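Beta-mannosidase (Trichoderma harzianum, PDB 4CVU) probably hydrolyses terminal, non-reducing beta-linked mannose residues from oligosaccharides and glycoconjugates, as a glycosidase of family GH2. Local coordinates at residues A[71-77]-A[621-627]; A[200-204]-A[711-717]; A[348-352]-A[375-379]. All coordinates share one frame; numbering follows the deposited sequence. Where two conformers were deposited one is given.

Interaction 1 (A[71-77]-A[621-627])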
loop_
_atom_site.group_PDB
_atom_site.type_symbol
_atom_site.label_atom_id
_atom_site.label_comp_id
_atom_site.label_asym_id
_atom_site.label_seq_id
_atom_site.Cartn_x
_atom_site.Cartn_y
_atom_site.Cartn_z
ATOM N N ASN A 71 10.965 -2.215 -3.431
ATOM C CA ASN A 71 10.116 -2.626 -4.585
ATOM C C ASN A 71 8.792 -1.859 -4.750
ATOM O O ASN A 71 8.125 -2.028 -5.735
ATOM C CB ASN A 71 9.773 -4.119 -4.537
ATOM C CG ASN A 71 10.995 -5.021 -4.722
ATOM O OD1 ASN A 71 11.978 -4.669 -5.349
ATOM N ND2 ASN A 71 10.887 -6.210 -4.219
ATOM N N ASN A 72 8.374 -1.121 -3.719
ATOM C CA ASN A 72 7.079 -0.433 -3.717
ATOM C C ASN A 72 6.900 0.773 -4.620
ATOM O O ASN A 72 7.819 1.557 -4.786
ATOM C CB ASN A 72 6.735 0.037 -2.280
ATOM C CG ASN A 72 6.399 -1.125 -1.354
ATOM O OD1 ASN A 72 6.450 -2.268 -1.772
ATOM N ND2 ASN A 72 6.098 -0.853 -0.091
ATOM N N GLY A 73 5.701 0.905 -5.213
ATOM C CA GLY A 73 5.226 2.179 -5.752
ATOM C C GLY A 73 6.091 2.703 -6.892
ATOM O O GLY A 73 6.332 1.969 -7.869
ATOM N N LEU A 74 6.547 3.960 -6.797
ATOM C CA LEU A 74 7.411 4.509 -7.853
ATOM C C LEU A 74 8.805 4.725 -7.312
ATOM O O LEU A 74 9.491 5.657 -7.729
ATOM C CB LEU A 74 6.842 5.817 -8.439
ATOM C CG LEU A 74 5.562 5.630 -9.256
ATOM C CD1 LEU A 74 4.952 7.003 -9.503
ATOM C CD2 LEU A 74 5.807 4.887 -10.579
ATOM N N ASN A 75 9.228 3.840 -6.404
ATOM C CA ASN A 75 10.563 3.896 -5.775
ATOM C C ASN A 75 11.733 3.749 -6.704
ATOM O O ASN A 75 12.834 4.119 -6.326
ATOM C CB ASN A 75 10.719 2.860 -4.687
ATOM C CG ASN A 75 10.068 3.292 -3.348
ATOM O OD1 ASN A 75 9.931 2.468 -2.436
ATOM N ND2 ASN A 75 9.637 4.515 -3.237
ATOM N N ASP A 76 11.512 3.199 -7.899
ATOM C CA ASP A 76 12.583 3.140 -8.896
ATOM C C ASP A 76 12.991 4.561 -9.203
ATOM O O ASP A 76 14.128 4.795 -9.530
ATOM C CB ASP A 76 12.147 2.428 -10.200
ATOM C CG ASP A 76 13.303 1.986 -11.048
ATOM O OD1 ASP A 76 14.368 1.696 -10.487
ATOM O OD2 ASP A 76 13.173 1.893 -12.305
ATOM N N PHE A 77 12.042 5.501 -9.120
ATOM C CA PHE A 77 12.322 6.916 -9.338
ATOM C C PHE A 77 12.720 7.590 -8.039
ATOM O O PHE A 77 13.804 8.207 -7.952
ATOM C CB PHE A 77 11.133 7.623 -9.997
ATOM C CG PHE A 77 10.910 7.171 -11.417
ATOM C CD1 PHE A 77 11.798 7.514 -12.403
ATOM C CD2 PHE A 77 9.855 6.346 -11.737
ATOM C CE1 PHE A 77 11.620 7.079 -13.705
ATOM C CE2 PHE A 77 9.667 5.900 -13.033
ATOM C CZ PHE A 77 10.554 6.266 -14.018
ATOM N N THR A 621 0.986 4.243 -12.011
ATOM C CA THR A 621 1.992 3.425 -11.366
ATOM C C THR A 621 2.200 2.046 -12.023
ATOM O O THR A 621 3.324 1.586 -12.123
ATOM C CB THR A 621 1.656 3.218 -9.884
ATOM O OG1 THR A 621 1.663 4.486 -9.244
ATOM C CG2 THR A 621 2.682 2.338 -9.268
ATOM N N VAL A 622 1.134 1.389 -12.468
ATOM C CA VAL A 622 1.257 0.063 -13.077
ATOM C C VAL A 622 1.986 0.192 -14.439
ATOM O O VAL A 622 2.865 -0.622 -14.783
ATOM C CB VAL A 622 -0.130 -0.607 -13.227
ATOM C CG1 VAL A 622 -0.127 -1.713 -14.256
ATOM C CG2 VAL A 622 -0.650 -1.118 -11.875
ATOM N N ILE A 623 1.626 1.225 -15.201
ATOM C CA ILE A 623 2.290 1.483 -16.487
ATOM C C ILE A 623 3.772 1.739 -16.269
ATOM O O ILE A 623 4.624 1.146 -16.964
ATOM C CB ILE A 623 1.687 2.692 -17.211
ATOM C CG1 ILE A 623 0.319 2.352 -17.774
ATOM C CG2 ILE A 623 2.613 3.174 -18.328
ATOM C CD1 ILE A 623 -0.516 3.593 -18.047
ATOM N N LEU A 624 4.093 2.589 -15.288
ATOM C CA LEU A 624 5.506 2.963 -15.051
ATOM C C LEU A 624 6.358 1.789 -14.571
ATOM O O LEU A 624 7.572 1.838 -14.652
ATOM C CB LEU A 624 5.638 4.166 -14.104
ATOM C CG LEU A 624 5.313 5.518 -14.786
ATOM C CD1 LEU A 624 5.335 6.692 -13.818
ATOM C CD2 LEU A 624 6.274 5.762 -15.947
ATOM N N ARG A 625 5.717 0.735 -14.078
ATOM C CA ARG A 625 6.434 -0.469 -13.655
ATOM C C ARG A 625 6.578 -1.478 -14.782
ATOM O O ARG A 625 7.316 -2.468 -14.653
ATOM C CB ARG A 625 5.754 -1.079 -12.457
ATOM C CG ARG A 625 5.934 -0.243 -11.196
ATOM C CD ARG A 625 5.015 -0.725 -10.104
ATOM N NE ARG A 625 5.515 -1.981 -9.529
ATOM C CZ ARG A 625 6.286 -2.067 -8.434
ATOM N NH1 ARG A 625 6.691 -0.989 -7.782
ATOM N NH2 ARG A 625 6.719 -3.247 -8.019
ATOM N N ASN A 626 5.940 -1.230 -15.901
ATOM C CA ASN A 626 6.146 -2.070 -17.085
ATOM C C ASN A 626 7.375 -1.530 -17.802
ATOM O O ASN A 626 7.318 -0.411 -18.366
ATOM C CB ASN A 626 4.953 -2.007 -18.014
ATOM C CG ASN A 626 5.052 -3.016 -19.146
ATOM O OD1 ASN A 626 6.130 -3.591 -19.421
ATOM N ND2 ASN A 626 3.924 -3.327 -19.718
ATOM N N HIS A 627 8.472 -2.300 -17.781
ATOM C CA HIS A 627 9.667 -1.853 -18.447
ATOM C C HIS A 627 9.808 -2.445 -19.817
ATOM O O HIS A 627 10.870 -2.346 -20.409
ATOM C CB HIS A 627 10.903 -2.078 -17.594
ATOM C CG HIS A 627 10.960 -1.182 -16.393
ATOM N ND1 HIS A 627 11.931 -1.282 -15.427
ATOM C CD2 HIS A 627 10.171 -0.147 -16.023
ATOM C CE1 HIS A 627 11.751 -0.348 -14.513
ATOM N NE2 HIS A 627 10.681 0.347 -14.843
HETATM O O HOH W 1 10.755 2.640 -13.516
#

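Interaction 2 (A[200-204]-A[711-717])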
loop_
_atom_site.group_PDB
_atom_site.type_symbol
_atom_site.label_atom_id
_atom_site.label_comp_id
_atom_site.label_asym_id
_atom_site.label_seq_id
_atom_site.Cartn_x
_atom_site.Cartn_y
_atom_site.Cartn_z
ATOM N N TRP A 200 16.532 -3.176 -16.227
ATOM C CA TRP A 200 16.322 -4.034 -17.420
ATOM C C TRP A 200 14.841 -3.925 -17.779
ATOM O O TRP A 200 14.046 -3.249 -17.076
ATOM C CB TRP A 200 16.790 -5.492 -17.171
ATOM C CG TRP A 200 17.442 -6.215 -18.403
ATOM C CD1 TRP A 200 16.826 -7.037 -19.277
ATOM C CD2 TRP A 200 18.821 -6.141 -18.833
ATOM N NE1 TRP A 200 17.706 -7.476 -20.248
ATOM C CE2 TRP A 200 18.935 -6.935 -20.001
ATOM C CE3 TRP A 200 19.944 -5.469 -18.367
ATOM C CZ2 TRP A 200 20.134 -7.087 -20.693
ATOM C CZ3 TRP A 200 21.168 -5.638 -19.048
ATOM C CH2 TRP A 200 21.241 -6.454 -20.210
ATOM N N ASP A 201 14.453 -4.581 -18.872
ATOM C CA ASP A 201 13.092 -4.523 -19.338
ATOM C C ASP A 201 12.124 -5.391 -18.524
ATOM O O ASP A 201 10.964 -5.422 -18.856
ATOM C CB ASP A 201 12.966 -4.812 -20.861
ATOM C CG ASP A 201 13.502 -6.156 -21.281
ATOM O OD1 ASP A 201 13.934 -6.994 -20.451
ATOM O OD2 ASP A 201 13.472 -6.406 -22.516
ATOM N N TRP A 202 12.584 -5.990 -17.425
ATOM C CA TRP A 202 11.722 -6.631 -16.458
ATOM C C TRP A 202 12.043 -6.229 -15.017
ATOM O O TRP A 202 11.527 -6.851 -14.138
ATOM C CB TRP A 202 11.788 -8.175 -16.528
ATOM C CG TRP A 202 13.114 -8.700 -16.912
ATOM C CD1 TRP A 202 13.452 -9.242 -18.139
ATOM C CD2 TRP A 202 14.305 -8.675 -16.143
ATOM N NE1 TRP A 202 14.778 -9.565 -18.154
ATOM C CE2 TRP A 202 15.320 -9.235 -16.932
ATOM C CE3 TRP A 202 14.623 -8.239 -14.838
ATOM C CZ2 TRP A 202 16.619 -9.353 -16.477
ATOM C CZ3 TRP A 202 15.885 -8.393 -14.391
ATOM C CH2 TRP A 202 16.881 -8.938 -15.180
ATOM N N GLY A 203 12.893 -5.256 -14.787
ATOM C CA GLY A 203 13.353 -4.946 -13.393
ATOM C C GLY A 203 13.786 -3.520 -13.223
ATOM O O GLY A 203 13.959 -2.779 -14.227
ATOM N N PRO A 204 13.913 -3.080 -11.946
ATOM C CA PRO A 204 14.244 -1.709 -11.563
ATOM C C PRO A 204 15.748 -1.454 -11.595
ATOM O O PRO A 204 16.569 -2.400 -11.838
ATOM C CB PRO A 204 13.724 -1.622 -10.104
ATOM C CG PRO A 204 13.919 -3.013 -9.582
ATOM C CD PRO A 204 13.704 -3.948 -10.765
ATOM N N ILE A 711 11.907 -10.411 -10.685
ATOM C CA ILE A 711 12.714 -9.675 -9.712
ATOM C C ILE A 711 11.898 -8.702 -8.848
ATOM O O ILE A 711 12.369 -8.259 -7.794
ATOM C CB ILE A 711 13.823 -8.897 -10.458
ATOM C CG1 ILE A 711 14.992 -8.647 -9.563
ATOM C CG2 ILE A 711 13.311 -7.606 -11.031
ATOM C CD1 ILE A 711 16.186 -8.007 -10.272
ATOM N N TRP A 712 10.673 -8.396 -9.288
ATOM C CA TRP A 712 9.744 -7.527 -8.558
ATOM C C TRP A 712 8.331 -7.650 -9.162
ATOM O O TRP A 712 8.117 -8.405 -10.108
ATOM C CB TRP A 712 10.247 -6.059 -8.518
ATOM C CG TRP A 712 10.164 -5.279 -9.789
ATOM C CD1 TRP A 712 10.197 -5.751 -11.052
ATOM C CD2 TRP A 712 10.049 -3.851 -9.898
ATOM N NE1 TRP A 712 10.109 -4.717 -11.947
ATOM C CE2 TRP A 712 10.015 -3.540 -11.261
ATOM C CE3 TRP A 712 9.958 -2.816 -8.974
ATOM C CZ2 TRP A 712 9.893 -2.218 -11.733
ATOM C CZ3 TRP A 712 9.826 -1.487 -9.452
ATOM C CH2 TRP A 712 9.802 -1.220 -10.828
ATOM N N GLN A 713 7.401 -6.840 -8.682
ATOM C CA GLN A 713 5.986 -6.953 -9.046
ATOM C C GLN A 713 5.660 -6.081 -10.256
ATOM O O GLN A 713 5.541 -4.868 -10.137
ATOM C CB GLN A 713 5.130 -6.582 -7.840
ATOM C CG GLN A 713 5.469 -7.387 -6.622
ATOM C CD GLN A 713 6.547 -6.781 -5.832
ATOM O OE1 GLN A 713 7.377 -6.015 -6.361
ATOM N NE2 GLN A 713 6.559 -7.079 -4.535
ATOM N N ALA A 714 5.504 -6.698 -11.422
ATOM C CA ALA A 714 5.432 -5.926 -12.620
ATOM C C ALA A 714 5.059 -6.815 -13.776
ATOM O O ALA A 714 5.249 -8.017 -13.718
ATOM C CB ALA A 714 6.810 -5.270 -12.887
ATOM N N PRO A 715 4.513 -6.242 -14.840
ATOM C CA PRO A 715 4.196 -7.105 -15.986
ATOM C C PRO A 715 5.457 -7.535 -16.703
ATOM O O PRO A 715 6.243 -6.689 -17.123
ATOM C CB PRO A 715 3.313 -6.243 -16.857
ATOM C CG PRO A 715 3.580 -4.873 -16.473
ATOM C CD PRO A 715 4.131 -4.847 -15.074
ATOM N N THR A 716 5.677 -8.849 -16.793
ATOM C CA THR A 716 6.866 -9.394 -17.483
ATOM C C THR A 716 6.643 -10.734 -18.182
ATOM O O THR A 716 5.534 -11.277 -18.251
ATOM C CB THR A 716 7.998 -9.676 -16.466
ATOM O OG1 THR A 716 7.700 -10.930 -15.842
ATOM C CG2 THR A 716 8.183 -8.531 -15.367
ATOM N N TRP A 717 7.724 -11.330 -18.627
ATOM C CA TRP A 717 7.703 -12.666 -19.243
ATOM C C TRP A 717 7.730 -13.829 -18.203
ATOM O O TRP A 717 7.738 -15.006 -18.587
ATOM C CB TRP A 717 8.879 -12.827 -20.222
ATOM C CG TRP A 717 9.031 -11.790 -21.299
ATOM C CD1 TRP A 717 8.731 -11.960 -22.642
ATOM C CD2 TRP A 717 9.600 -10.468 -21.197
ATOM N NE1 TRP A 717 8.980 -10.825 -23.328
ATOM C CE2 TRP A 717 9.536 -9.892 -22.492
ATOM C CE3 TRP A 717 10.094 -9.697 -20.143
ATOM C CZ2 TRP A 717 9.939 -8.582 -22.749
ATOM C CZ3 TRP A 717 10.515 -8.400 -20.397
ATOM C CH2 TRP A 717 10.431 -7.843 -21.701
HETATM O O HOH W 2 8.624 -5.215 -17.153
HETATM O O HOH W 3 10.667 -9.161 -12.931
#

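Interaction 3 (A[348-352]-A[375-379])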
loop_
_atom_site.group_PDB
_atom_site.type_symbol
_atom_site.label_atom_id
_atom_site.label_comp_id
_atom_site.label_asym_id
_atom_site.label_seq_id
_atom_site.Cartn_x
_atom_site.Cartn_y
_atom_site.Cartn_z
ATOM N N PHE A 348 30.665 -37.357 -10.377
ATOM C CA PHE A 348 31.325 -37.969 -11.504
ATOM C C PHE A 348 30.349 -38.025 -12.646
ATOM O O PHE A 348 29.413 -38.814 -12.628
ATOM C CB PHE A 348 31.829 -39.380 -11.148
ATOM C CG PHE A 348 32.984 -39.374 -10.208
ATOM C CD1 PHE A 348 32.779 -39.290 -8.841
ATOM C CD2 PHE A 348 34.292 -39.449 -10.691
ATOM C CE1 PHE A 348 33.864 -39.286 -7.970
ATOM C CE2 PHE A 348 35.369 -39.434 -9.835
ATOM C CZ PHE A 348 35.157 -39.354 -8.473
ATOM N N ARG A 349 30.553 -37.130 -13.610
ATOM C CA ARG A 349 29.800 -37.142 -14.854
ATOM C C ARG A 349 30.469 -36.301 -15.911
ATOM O O ARG A 349 31.324 -35.474 -15.617
ATOM C CB ARG A 349 28.339 -36.670 -14.659
ATOM C CG ARG A 349 28.144 -35.432 -13.794
ATOM C CD ARG A 349 28.289 -34.130 -14.556
ATOM N NE ARG A 349 29.667 -33.677 -14.542
ATOM C CZ ARG A 349 30.042 -32.405 -14.593
ATOM N NH1 ARG A 349 29.145 -31.437 -14.641
ATOM N NH2 ARG A 349 31.336 -32.112 -14.581
ATOM N N THR A 350 30.091 -36.556 -17.151
ATOM C CA THR A 350 30.527 -35.742 -18.270
ATOM C C THR A 350 29.323 -34.971 -18.755
ATOM O O THR A 350 28.214 -35.527 -18.838
ATOM C CB THR A 350 31.112 -36.576 -19.433
ATOM O OG1 THR A 350 30.107 -37.412 -19.988
ATOM C CG2 THR A 350 32.320 -37.405 -18.952
ATOM N N ILE A 351 29.517 -33.688 -19.023
ATOM C CA ILE A 351 28.507 -32.880 -19.677
ATOM C C ILE A 351 29.118 -32.130 -20.836
ATOM O O ILE A 351 30.035 -31.342 -20.655
ATOM C CB ILE A 351 27.778 -31.939 -18.689
ATOM C CG1 ILE A 351 26.626 -31.170 -19.396
ATOM C CG2 ILE A 351 28.749 -30.980 -18.004
ATOM C CD1 ILE A 351 25.460 -32.024 -19.779
ATOM N N LEU A 352 28.628 -32.438 -22.038
ATOM C CA LEU A 352 29.093 -31.848 -23.268
ATOM C C LEU A 352 28.074 -30.857 -23.812
ATOM O O LEU A 352 26.870 -31.185 -23.880
ATOM C CB LEU A 352 29.251 -32.952 -24.313
ATOM C CG LEU A 352 29.666 -32.490 -25.725
ATOM C CD1 LEU A 352 31.080 -31.945 -25.717
ATOM C CD2 LEU A 352 29.557 -33.662 -26.686
ATOM N N PHE A 375 23.064 -30.761 -25.838
ATOM C CA PHE A 375 23.773 -31.219 -24.682
ATOM C C PHE A 375 23.790 -32.756 -24.634
ATOM O O PHE A 375 22.849 -33.388 -25.098
ATOM C CB PHE A 375 23.109 -30.646 -23.443
ATOM C CG PHE A 375 23.351 -29.178 -23.235
ATOM C CD1 PHE A 375 22.540 -28.224 -23.829
ATOM C CD2 PHE A 375 24.391 -28.747 -22.414
ATOM C CE1 PHE A 375 22.774 -26.894 -23.605
ATOM C CE2 PHE A 375 24.612 -27.411 -22.183
ATOM C CZ PHE A 375 23.828 -26.490 -22.789
ATOM N N GLU A 376 24.835 -33.337 -24.060
ATOM C CA GLU A 376 24.932 -34.781 -23.794
ATOM C C GLU A 376 25.375 -35.049 -22.353
ATOM O O GLU A 376 26.322 -34.431 -21.878
ATOM C CB GLU A 376 25.932 -35.429 -24.730
ATOM C CG GLU A 376 25.565 -35.294 -26.196
ATOM C CD GLU A 376 26.568 -35.927 -27.126
ATOM O OE1 GLU A 376 27.511 -36.611 -26.649
ATOM O OE2 GLU A 376 26.428 -35.721 -28.352
ATOM N N ILE A 377 24.704 -35.964 -21.668
ATOM C CA ILE A 377 25.062 -36.291 -20.288
ATOM C C ILE A 377 25.588 -37.713 -20.239
ATOM O O ILE A 377 24.908 -38.637 -20.602
ATOM C CB ILE A 377 23.910 -36.074 -19.289
ATOM C CG1 ILE A 377 24.308 -36.334 -17.829
ATOM C CG2 ILE A 377 22.719 -36.950 -19.605
ATOM C CD1 ILE A 377 25.153 -35.298 -17.163
ATOM N N ASN A 378 26.841 -37.847 -19.817
ATOM C CA ASN A 378 27.509 -39.129 -19.780
ATOM C C ASN A 378 27.374 -39.821 -21.147
ATOM O O ASN A 378 27.112 -40.968 -21.210
ATOM C CB ASN A 378 26.948 -40.005 -18.686
ATOM C CG ASN A 378 27.197 -39.442 -17.313
ATOM O OD1 ASN A 378 28.262 -38.930 -17.051
ATOM N ND2 ASN A 378 26.196 -39.533 -16.429
ATOM N N GLY A 379 27.523 -39.087 -22.215
ATOM C CA GLY A 379 27.481 -39.654 -23.543
ATOM C C GLY A 379 26.118 -39.764 -24.184
ATOM O O GLY A 379 26.031 -40.012 -25.358
HETATM O O HOH W 4 28.645 -36.392 -22.009
#

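Interaction 1 (A[71-77]-A[621-627])
The guanidinium of R625 grips the turn ahead of helix 75-78 by its backbone carbonyls. N71 O is held end-on by two nitrogens, R625 NH1 at 2.7 Å and R625 NH2 at 2.9 Å, both reaching it in the guanidinium plane. R625 NH1 also donates to G73 O at 3.0 Å, again in that plane, which leaves the flat group little freedom to rotate. The bend at chi3 (75°) turns the end of the chain toward these two oxygens. G73 has positive phi (63°) where the backbone turns between them. Beside this polar grip L74, at the N-cap position, lays its CD2 branch on L624 CB at 3.6 Å and touches the hydroxyl side of T621 with CG and CD1. F77 adds a looser touch on L624. D76 OD2 lies at the edge of the H627 imidazole, 3.5 Å from H627 CE1, and a water joins D76 OD2 (2.8 Å) to H627 NE2 (2.7 Å). Second-shell partners fix these groups: R625 NH2 also bonds Q713 O while W712 offers its ring in a cation-pi contact, H627 ND1 bonds G203 O, D76 OD1 takes A205 N, and T621 OG1 bonds E614. On the far side, N72 approaches a bound cadmium ion and packs on D611 of the second subunit. This is a domain interface of a GH2 enzyme: the turn belongs to the galactose-binding-like domain, and helix 620-625 comes, along the chain, after strand 592-595 and before strand 702-705 of the catalytic (beta/alpha)8 barrel.

Interaction 2 (A[200-204]-A[711-717])
D201 meets the six-membered ring of W717 with both its backbone and its carboxylate. Its carbonyl O lies at the edge of that ring, 3.4 Å from W717 CZ3, and D201 OD2 sits 3.5 Å from W717 CH2, with carboxylate and ring planes 43° apart. A chi1 of 58°, placing CG between the backbone N and the carbonyl carbon, brings the carboxylate alongside the same rim. A water donates to both D201 O and P715 O and so ties the two backbones together. W202 follows with its CB against T716 CG2, while its indole comes across W717 with CD1 3.8 Å from W717 CZ3 and the ring planes almost perpendicular. I711 CG2 lies at the edge of the W202 indole too, by CE3, and a second water links W202 O to I711 N. At G203 the fit is close: its CA is 3.6 Å from I711 CG2, and a beta carbon here would collide with that methyl. P204 ends the walk by lying flat on W712, its CD 3.7 Å from the centroid of the five-membered ring and only 6° off the normal, a CH-pi contact, while CG and CB run on over the six-membered ring. R625 makes a cation-pi contact on the opposite face, so that an alanine at W712 would probably leave both P204 and the guanidinium without the surface they press on. Around the pair, W422, just beyond strand 418-421, meets W202 edge-to-face, W717 NE1 bonds Y575 OH, Q713 rests on helix 603-609, and P715 packs against helix 638-655.

Interaction 3 (A[348-352]-A[375-379])
T350 and N378 join the two segments through backbone and side chain together: N378 N donates to T350 O at 2.9 Å, almost straight at 176°, and T350 N donates to N378 OD1 at 3.0 Å. N378 OD1 is brought there by a chi1 of -65°, with CG beside the backbone N, and its ND2 bonds W313 O. A water hydrogen-bonds T350 OG1 and accepts from G379 N, and Q248 NE2 is a further partner of this hydroxyl. Beyond them, L352 and E376 form the antiparallel hydrogen-bonded pair, each N-H meeting the other's oxygen in the carbonyl plane. Their side chains lie side by side and point the same way, L352 CD2 3.6 Å from E376 OE1, while E376 OE2 bonds H374. On the other face, I351 and I377 take nearly the same conformation, CG1 anti to the backbone N and chi2 near 70°. Their CD1 atoms thereby come within 4.2 Å of each other, and I351 CD1 also reaches 3.3 Å from E376 O and touches the F375 ring. N378 and G379 have the backbone angles of a type I' turn, joining strands 374-377 and 380-389 as a tight beta-hairpin. Strand 351-354 widens that hairpin, whose second arm, 380-389, runs on as the first parallel strand of the (beta/alpha)8 barrel.

Interactions 1 and 2 form one continuous interface, their centres about 9 Å apart. Their segments alternate along the chain as 71-77, 200-204, 621-627, 711-717, so two pieces of the galactose-binding-like domain are clasped by two pieces of the catalytic part; side chains of 621-627 reach the backbone of both segments of interaction 2. Interaction 3 is nested within the loops closed by both, on the opposite side of the chain's centre, its nearest atoms about 27 Å from interaction 1 and about 20 Å from interaction 2. It adds strand 351-354 to the hairpin whose second arm enters the barrel, whereas 711-717 follows strand 702-705 of the same sheet, at another place around the barrel.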